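Local coordinates for ABC-type transport system, molybdenum-specific extracellular solute-binding protein (Clostridium difficile, PDB 4KD5) that probably captures molybdate, and perhaps tungstate, outside the cell as the substrate-binding component of an ABC transporter, at residues V85-V90 against Y168-V173; V90-A95 against I178-K183; G124-E129 against S190-P195. One frame throughout, in Å; residues are numbered along the deposited sequence.

Interaction 1. Residues V85-V90 against Y168-V173; sequences VKNDLV and YFSDTV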
loop_
_atom_site.group_PDB
_atom_site.type_symbol
_atom_site.label_atom_id
_atom_site.label_comp_id
_atom_site.label_asym_id
_atom_site.label_seq_id
_atom_site.Cartn_x
_atom_site.Cartn_y
_atom_site.Cartn_z
ATOM N N VAL A 85 18.412 4.656 12.485
ATOM C CA VAL A 85 19.039 4.833 13.789
ATOM C C VAL A 85 20.410 5.471 13.629
ATOM O O VAL A 85 20.911 5.634 12.516
ATOM C CB VAL A 85 19.192 3.508 14.558
ATOM C CG1 VAL A 85 17.853 2.815 14.704
ATOM C CG2 VAL A 85 20.183 2.593 13.853
ATOM N N LYS A 86 21.013 5.830 14.753
ATOM C CA LYS A 86 22.365 6.353 14.745
ATOM C C LYS A 86 23.154 5.663 15.843
ATOM O O LYS A 86 22.572 5.111 16.778
ATOM C CB LYS A 86 22.368 7.871 14.937
ATOM C CG LYS A 86 21.811 8.329 16.278
ATOM C CD LYS A 86 21.734 9.858 16.392
ATOM C CE LYS A 86 22.119 10.583 15.107
ATOM N NZ LYS A 86 20.984 10.740 14.151
ATOM N N ASN A 87 24.476 5.676 15.728
ATOM C CA ASN A 87 25.309 5.076 16.758
ATOM C C ASN A 87 25.964 6.148 17.609
ATOM O O ASN A 87 25.932 7.330 17.264
ATOM C CB ASN A 87 26.369 4.171 16.130
ATOM C CG ASN A 87 26.412 2.801 16.768
ATOM O OD1 ASN A 87 26.222 2.660 17.978
ATOM N ND2 ASN A 87 26.651 1.777 15.954
ATOM N N ASP A 88 26.544 5.736 18.729
ATOM C CA ASP A 88 27.304 6.653 19.565
ATOM C C ASP A 88 28.745 6.191 19.678
ATOM O O ASP A 88 29.011 4.993 19.757
ATOM C CB ASP A 88 26.673 6.773 20.955
ATOM C CG ASP A 88 25.794 7.999 21.091
ATOM O OD1 ASP A 88 26.095 9.015 20.434
ATOM O OD2 ASP A 88 24.805 7.949 21.851
ATOM N N LEU A 89 29.674 7.144 19.666
ATOM C CA LEU A 89 31.085 6.834 19.870
ATOM C C LEU A 89 31.339 6.881 21.370
ATOM O O LEU A 89 31.132 7.919 22.009
ATOM C CB LEU A 89 31.972 7.857 19.165
ATOM C CG LEU A 89 33.296 7.427 18.530
ATOM C CD1 LEU A 89 34.424 8.318 18.988
ATOM C CD2 LEU A 89 33.632 5.985 18.828
ATOM N N VAL A 90 31.770 5.760 21.939
ATOM C CA VAL A 90 31.940 5.685 23.386
ATOM C C VAL A 90 33.366 5.372 23.817
ATOM O O VAL A 90 34.159 4.828 23.045
ATOM C CB VAL A 90 30.963 4.674 24.027
ATOM C CG1 VAL A 90 29.529 5.090 23.780
ATOM C CG2 VAL A 90 31.209 3.273 23.480
ATOM N N TYR A 168 31.993 1.935 19.051
ATOM C CA TYR A 168 30.558 2.228 18.985
ATOM C C TYR A 168 29.846 1.601 20.181
ATOM O O TYR A 168 30.281 0.569 20.685
ATOM C CB TYR A 168 29.942 1.699 17.687
ATOM C CG TYR A 168 30.341 2.454 16.442
ATOM C CD1 TYR A 168 30.891 3.723 16.518
ATOM C CD2 TYR A 168 30.155 1.897 15.188
ATOM C CE1 TYR A 168 31.251 4.412 15.379
ATOM C CE2 TYR A 168 30.511 2.577 14.047
ATOM C CZ TYR A 168 31.059 3.835 14.150
ATOM O OH TYR A 168 31.415 4.518 13.017
ATOM N N PHE A 169 28.749 2.202 20.631
ATOM C CA PHE A 169 28.017 1.632 21.756
ATOM C C PHE A 169 27.477 0.248 21.413
ATOM O O PHE A 169 27.426 -0.634 22.265
ATOM C CB PHE A 169 26.879 2.548 22.188
ATOM C CG PHE A 169 26.269 2.162 23.500
ATOM C CD1 PHE A 169 27.032 2.170 24.660
ATOM C CD2 PHE A 169 24.936 1.798 23.582
ATOM C CE1 PHE A 169 26.476 1.816 25.874
ATOM C CE2 PHE A 169 24.372 1.443 24.797
ATOM C CZ PHE A 169 25.144 1.452 25.944
ATOM N N SER A 170 27.084 0.064 20.156
ATOM C CA SER A 170 26.527 -1.210 19.706
ATOM C C SER A 170 27.551 -2.342 19.739
ATOM O O SER A 170 27.182 -3.519 19.747
ATOM C CB SER A 170 25.923 -1.080 18.308
ATOM O OG SER A 170 26.869 -0.627 17.367
ATOM N N ASP A 171 28.833 -1.984 19.756
ATOM C CA ASP A 171 29.901 -2.974 19.858
ATOM C C ASP A 171 30.128 -3.401 21.306
ATOM O O ASP A 171 30.915 -4.306 21.575
ATOM C CB ASP A 171 31.205 -2.414 19.282
ATOM C CG ASP A 171 31.110 -2.097 17.801
ATOM O OD1 ASP A 171 30.485 -2.876 17.052
ATOM O OD2 ASP A 171 31.681 -1.065 17.386
ATOM N N THR A 172 29.435 -2.744 22.233
ATOM C CA THR A 172 29.615 -3.007 23.663
ATOM C C THR A 172 28.547 -3.913 24.263
ATOM O O THR A 172 28.763 -4.502 25.323
ATOM C CB THR A 172 29.657 -1.707 24.492
ATOM O OG1 THR A 172 28.336 -1.159 24.597
ATOM C CG2 THR A 172 30.580 -0.695 23.841
ATOM N N VAL A 173 27.391 -4.003 23.607
ATOM C CA VAL A 173 26.286 -4.811 24.130
ATOM C C VAL A 173 26.672 -6.285 24.246
ATOM O O VAL A 173 27.500 -6.781 23.478
ATOM C CB VAL A 173 24.986 -4.662 23.294
ATOM C CG1 VAL A 173 24.408 -3.265 23.443
ATOM C CG2 VAL A 173 25.250 -4.963 21.829
#
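Two hydrogen bonds hold the amide nitrogen of N87, one to the hydroxyl of S170 and one to that of Y194. In the first, ND2 of N87 lies 2.8 Å from OG of S170, almost straight at 165° and within the amide plane. The other end of the amide is also tied: N87 OD1 accepts from the backbone N of D88 at 3.2 Å and, weakly, from that of S170. With both ends engaged, the rotation of the carboxamide is fixed. CB of N87 sits over one face of the Y168 ring, and the amide plane is inclined only 30° to that ring, with ND2 of N87 3.6 Å from CD2 of Y168. The arrangement belongs to the two-lobed periplasmic-binding-protein fold. The early part of strand 82-94 pairs with 193-198 and its later part with 164-168 and 178-183, consistent with residues 87-88 lying in a crossing between the lobes. Y168, predicted to bind molybdate, packs against N87 here. L89 and Y168 form a non-hydrogen-bonded antiparallel pair, their CA atoms 4.7 Å apart. Beside it, the carbonyl O of D88 accepts from F169 N at 2.9 Å and also meets the CA-H of Y168. A 3-10 turn at 169-171 then bends the chain, and T172 secures it by donating both its N and its OG1 to the carbonyl O of F169. V90 adds apolar contacts with its two methyls: CG1 lies 3.9 Å from CD1 of F169, and CG2 lies 4.0 Å from CG2 of T172.

Interaction 2. Residues V90-A95 against I178-K183; sequences VLISSA and IKVVEK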
loop_
_atom_site.group_PDB
_atom_site.type_symbol
_atom_site.label_atom_id
_atom_site.label_comp_id
_atom_site.label_asym_id
_atom_site.label_seq_id
_atom_site.Cartn_x
_atom_site.Cartn_y
_atom_site.Cartn_z
ATOM N N VAL A 90 31.770 5.760 21.939
ATOM C CA VAL A 90 31.940 5.685 23.386
ATOM C C VAL A 90 33.366 5.372 23.817
ATOM O O VAL A 90 34.159 4.828 23.045
ATOM C CB VAL A 90 30.963 4.674 24.027
ATOM C CG1 VAL A 90 29.529 5.090 23.780
ATOM C CG2 VAL A 90 31.209 3.273 23.480
ATOM N N LEU A 91 33.675 5.733 25.059
ATOM C CA LEU A 91 34.962 5.424 25.671
ATOM C C LEU A 91 34.812 4.206 26.583
ATOM O O LEU A 91 34.008 4.213 27.519
ATOM C CB LEU A 91 35.461 6.620 26.482
ATOM C CG LEU A 91 36.783 6.472 27.239
ATOM C CD1 LEU A 91 37.945 6.275 26.284
ATOM C CD2 LEU A 91 37.036 7.675 28.138
ATOM N N ILE A 92 35.582 3.157 26.311
ATOM C CA ILE A 92 35.498 1.935 27.108
ATOM C C ILE A 92 36.773 1.644 27.906
ATOM O O ILE A 92 37.852 2.151 27.592
ATOM C CB ILE A 92 35.173 0.709 26.243
ATOM C CG1 ILE A 92 36.254 0.497 25.186
ATOM C CG2 ILE A 92 33.795 0.844 25.600
ATOM C CD1 ILE A 92 36.150 -0.826 24.475
ATOM N N SER A 93 36.630 0.809 28.930
ATOM C CA SER A 93 37.755 0.303 29.708
ATOM C C SER A 93 37.395 -1.105 30.166
ATOM O O SER A 93 36.320 -1.603 29.845
ATOM C CB SER A 93 38.039 1.206 30.904
ATOM O OG SER A 93 36.931 1.262 31.773
ATOM N N SER A 94 38.283 -1.756 30.911
ATOM C CA SER A 94 37.943 -3.051 31.487
ATOM C C SER A 94 36.904 -2.829 32.582
ATOM O O SER A 94 36.742 -1.710 33.065
ATOM C CB SER A 94 39.180 -3.751 32.044
ATOM O OG SER A 94 39.697 -3.069 33.163
ATOM N N ALA A 95 36.192 -3.885 32.967
ATOM C CA ALA A 95 35.118 -3.759 33.954
ATOM C C ALA A 95 35.622 -3.310 35.327
ATOM O O ALA A 95 34.936 -2.569 36.034
ATOM C CB ALA A 95 34.342 -5.059 34.068
ATOM N N ILE A 178 34.009 -5.637 29.560
ATOM C CA ILE A 178 34.321 -4.222 29.414
ATOM C C ILE A 178 33.212 -3.395 30.043
ATOM O O ILE A 178 32.154 -3.924 30.387
ATOM C CB ILE A 178 34.448 -3.808 27.939
ATOM C CG1 ILE A 178 33.120 -3.995 27.210
ATOM C CG2 ILE A 178 35.542 -4.595 27.249
ATOM C CD1 ILE A 178 32.601 -2.728 26.578
ATOM N N LYS A 179 33.452 -2.095 30.173
ATOM C CA LYS A 179 32.446 -1.175 30.689
ATOM C C LYS A 179 32.504 0.144 29.920
ATOM O O LYS A 179 33.579 0.569 29.489
ATOM C CB LYS A 179 32.648 -0.964 32.191
ATOM C CG LYS A 179 32.956 0.463 32.607
ATOM C CD LYS A 179 33.491 0.487 34.035
ATOM C CE LYS A 179 33.796 1.907 34.488
ATOM N NZ LYS A 179 34.439 1.944 35.833
ATOM N N VAL A 180 31.349 0.777 29.725
ATOM C CA VAL A 180 31.289 2.051 29.007
ATOM C C VAL A 180 31.495 3.203 29.981
ATOM O O VAL A 180 30.607 3.522 30.774
ATOM C CB VAL A 180 29.953 2.217 28.262
ATOM C CG1 VAL A 180 29.898 3.555 27.541
ATOM C CG2 VAL A 180 29.764 1.087 27.271
ATOM N N VAL A 181 32.672 3.818 29.914
ATOM C CA VAL A 181 33.056 4.883 30.835
ATOM C C VAL A 181 32.255 6.163 30.613
ATOM O O VAL A 181 31.731 6.761 31.553
ATOM C CB VAL A 181 34.549 5.210 30.687
ATOM C CG1 VAL A 181 34.938 6.321 31.626
ATOM C CG2 VAL A 181 35.397 3.979 30.953
ATOM N N GLU A 182 32.173 6.582 29.356
ATOM C CA GLU A 182 31.482 7.813 29.001
ATOM C C GLU A 182 31.193 7.830 27.507
ATOM O O GLU A 182 31.969 7.293 26.712
ATOM C CB GLU A 182 32.335 9.028 29.386
ATOM C CG GLU A 182 31.613 10.363 29.266
ATOM C CD GLU A 182 32.495 11.545 29.634
ATOM O OE1 GLU A 182 32.178 12.675 29.208
ATOM O OE2 GLU A 182 33.498 11.351 30.354
ATOM N N LYS A 183 30.075 8.438 27.121
ATOM C CA LYS A 183 29.761 8.598 25.710
ATOM C C LYS A 183 30.240 9.965 25.246
ATOM O O LYS A 183 29.971 10.972 25.900
ATOM C CB LYS A 183 28.257 8.452 25.469
ATOM C CG LYS A 183 27.653 7.195 26.087
ATOM C CD LYS A 183 26.317 6.826 25.453
ATOM C CE LYS A 183 25.797 5.503 26.000
ATOM N NZ LYS A 183 24.607 5.009 25.252
#
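Helix-like backbone torsions at V181 (phi -69°, psi -49°) interrupt an otherwise extended strand and make a classic beta bulge, in which two residues, V181 and E182, stand opposite the single L91. The bulge is in strand 178-183, which runs antiparallel to 90-94 in the sheet of one lobe. L91 spans it with both its backbone groups: its N donates to O of E182 at 2.8 Å, nearly straight at 171°, and its O accepts from N of V181. Beyond the bulge the register is shifted by one, and S93 and K179 form a regular hydrogen-bonded pair, S93 N to K179 O at 3.1 Å and K179 N to S93 O at 2.9 Å. On the face carrying V90, I92, V180 and K183, the strands meet through aliphatic carbons. K183 runs alongside V90, its CG 3.6 Å from CG1 of V90, and its ammonium goes on to a cation-pi contact with F169. Across the strands, CG1 of V180 reaches CB of V90 at 3.8 Å. The chains of I92 and I178 meet at a slant, with CG2 of I92 3.9 Å from CD1 of I178. E182 turns its carboxylate to the backbone N of M102. The hydroxyl of S93 donates to O of S94, and OG of S93 lies 3.2 Å from the methyl CG2 of V181.

Interaction 3. Residues G124-E129 against S190-P195; sequences GKYADE and SPITYP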
loop_
_atom_site.group_PDB
_atom_site.type_symbol
_atom_site.label_atom_id
_atom_site.label_comp_id
_atom_site.label_asym_id
_atom_site.label_seq_id
_atom_site.Cartn_x
_atom_site.Cartn_y
_atom_site.Cartn_z
ATOM N N GLY A 124 37.365 4.454 13.994
ATOM C CA GLY A 124 38.625 5.171 14.108
ATOM C C GLY A 124 38.529 6.545 13.474
ATOM O O GLY A 124 39.103 7.512 13.973
ATOM N N LYS A 125 37.792 6.626 12.371
ATOM C CA LYS A 125 37.568 7.892 11.683
ATOM C C LYS A 125 36.814 8.881 12.570
ATOM O O LYS A 125 37.079 10.080 12.536
ATOM C CB LYS A 125 36.805 7.648 10.379
ATOM C CG LYS A 125 36.489 8.903 9.586
ATOM C CD LYS A 125 35.757 8.570 8.286
ATOM C CE LYS A 125 34.249 8.443 8.486
ATOM N NZ LYS A 125 33.535 9.753 8.406
ATOM N N TYR A 126 35.884 8.375 13.375
ATOM C CA TYR A 126 35.106 9.237 14.260
ATOM C C TYR A 126 35.856 9.534 15.554
ATOM O O TYR A 126 35.665 10.586 16.159
ATOM C CB TYR A 126 33.720 8.635 14.543
ATOM C CG TYR A 126 32.788 8.686 13.355
ATOM C CD1 TYR A 126 32.212 9.878 12.955
ATOM C CD2 TYR A 126 32.480 7.539 12.642
ATOM C CE1 TYR A 126 31.359 9.933 11.870
ATOM C CE2 TYR A 126 31.629 7.578 11.554
ATOM C CZ TYR A 126 31.071 8.780 11.175
ATOM O OH TYR A 126 30.223 8.833 10.097
ATOM N N ALA A 127 36.703 8.602 15.975
ATOM C CA ALA A 127 37.575 8.837 17.122
ATOM C C ALA A 127 38.550 9.962 16.797
ATOM O O ALA A 127 38.858 10.797 17.645
ATOM C CB ALA A 127 38.326 7.582 17.490
ATOM N N ASP A 128 39.037 9.970 15.560
ATOM C CA ASP A 128 39.941 11.013 15.099
ATOM C C ASP A 128 39.250 12.371 15.106
ATOM O O ASP A 128 39.862 13.380 15.451
ATOM C CB ASP A 128 40.443 10.696 13.691
ATOM C CG ASP A 128 41.383 11.753 13.160
ATOM O OD1 ASP A 128 40.914 12.692 12.487
ATOM O OD2 ASP A 128 42.597 11.646 13.415
ATOM N N GLU A 129 37.973 12.392 14.733
ATOM C CA GLU A 129 37.198 13.630 14.745
ATOM C C GLU A 129 37.064 14.198 16.153
ATOM O O GLU A 129 37.298 15.389 16.370
ATOM C CB GLU A 129 35.810 13.416 14.140
ATOM C CG GLU A 129 35.793 13.267 12.637
ATOM C CD GLU A 129 34.408 13.472 12.057
ATOM O OE1 GLU A 129 33.742 14.450 12.453
ATOM O OE2 GLU A 129 33.985 12.656 11.209
ATOM N N SER A 190 30.957 14.110 13.278
ATOM C CA SER A 190 29.927 13.953 12.254
ATOM C C SER A 190 28.948 12.857 12.670
ATOM O O SER A 190 29.357 11.850 13.248
ATOM C CB SER A 190 30.576 13.591 10.920
ATOM O OG SER A 190 29.621 13.516 9.879
ATOM N N PRO A 191 27.650 13.052 12.382
ATOM C CA PRO A 191 26.618 12.083 12.776
ATOM C C PRO A 191 26.920 10.673 12.273
ATOM O O PRO A 191 27.199 10.487 11.084
ATOM C CB PRO A 191 25.363 12.618 12.082
ATOM C CG PRO A 191 25.608 14.084 11.963
ATOM C CD PRO A 191 27.076 14.218 11.690
ATOM N N ILE A 192 26.873 9.700 13.180
ATOM C CA ILE A 192 27.064 8.297 12.831
ATOM C C ILE A 192 25.690 7.667 12.599
ATOM O O ILE A 192 25.131 7.035 13.493
ATOM C CB ILE A 192 27.799 7.541 13.956
ATOM C CG1 ILE A 192 29.000 8.352 14.455
ATOM C CG2 ILE A 192 28.249 6.164 13.483
ATOM C CD1 ILE A 192 29.781 7.694 15.585
ATOM N N THR A 193 25.150 7.836 11.393
ATOM C CA THR A 193 23.763 7.461 11.119
ATOM C C THR A 193 23.610 6.316 10.125
ATOM O O THR A 193 24.472 6.093 9.277
ATOM C CB THR A 193 22.941 8.660 10.622
ATOM O OG1 THR A 193 23.401 9.054 9.327
ATOM C CG2 THR A 193 23.069 9.825 11.576
ATOM N N TYR A 194 22.488 5.612 10.229
ATOM C CA TYR A 194 22.158 4.545 9.298
ATOM C C TYR A 194 20.876 4.913 8.557
ATOM O O TYR A 194 19.782 4.826 9.118
ATOM C CB TYR A 194 22.001 3.210 10.040
ATOM C CG TYR A 194 23.233 2.780 10.820
ATOM C CD1 TYR A 194 23.525 3.336 12.057
ATOM C CD2 TYR A 194 24.095 1.814 10.320
ATOM C CE1 TYR A 194 24.648 2.952 12.771
ATOM C CE2 TYR A 194 25.222 1.419 11.030
ATOM C CZ TYR A 194 25.491 1.993 12.256
ATOM O OH TYR A 194 26.604 1.611 12.969
ATOM N N PRO A 195 21.008 5.352 7.295
ATOM C CA PRO A 195 19.823 5.738 6.519
ATOM C C PRO A 195 19.106 4.533 5.921
ATOM O O PRO A 195 19.753 3.526 5.602
ATOM C CB PRO A 195 20.405 6.606 5.400
ATOM C CG PRO A 195 21.793 6.087 5.211
ATOM C CD PRO A 195 22.265 5.596 6.562
HETATM O O HOH W 1 29.284 11.148 9.199
#
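S190 opens the contact with its backbone: its N donates to OE1 of E129 at 2.9 Å, approaching from above the carboxylate plane rather than within it. OG of S190 stands anti to its own backbone N (chi1 -176°), which brings it to a water 2.5 Å away, while CB of S190 lies at the edge of the Y126 ring. The carbonyl O of S190 comes obliquely to that ring, 3.1 Å from CE1 of Y126. P191 follows with its carbonyl O, which accepts from the same water at 2.9 Å; the water also lies 2.7 Å from OH of Y126, so one molecule joins the tyrosine of helix 122-133 to two successive residues. I192 makes a CH-pi contact: its CG1 stands 3.7 Å from the centroid of the Y126 ring, only 4° off the normal, while CD1 of I192 rests 3.9 Å from CG of Y126. The contact thus joins helix 122-133 to the loop leading into strand 193-198, which pairs with 82-94. Y126 also packs against Y168 and lines the pocket where 2-butanol is bound in this crystal. I192 over one face and the water at the hydroxyl together place the Y126 ring, and the N-H of S190 probably favours the charged form of E129.

Interactions 1 and 2 use strand 82-94 itself; interaction 3 reaches it through strand 193-198, its neighbour in the sheet. Interaction 1 is the buried one, near the centre of the chain, and shares V90 with interaction 2, whose centre lies about 17 Å from that of the chain and which is only partly buried. Those two also touch directly, F169 and T172 packing on K183, V180 and I178. Interaction 3, also partly buried, is centred about 9 Å from the chain centre and meets interaction 1 through Y126 against Y168. Interaction 2 is mostly sheet pairing with aliphatic packing; interaction 1 adds an asparagine amide to one main-chain bond; interaction 3 uses a ring face, a carboxylate and a water.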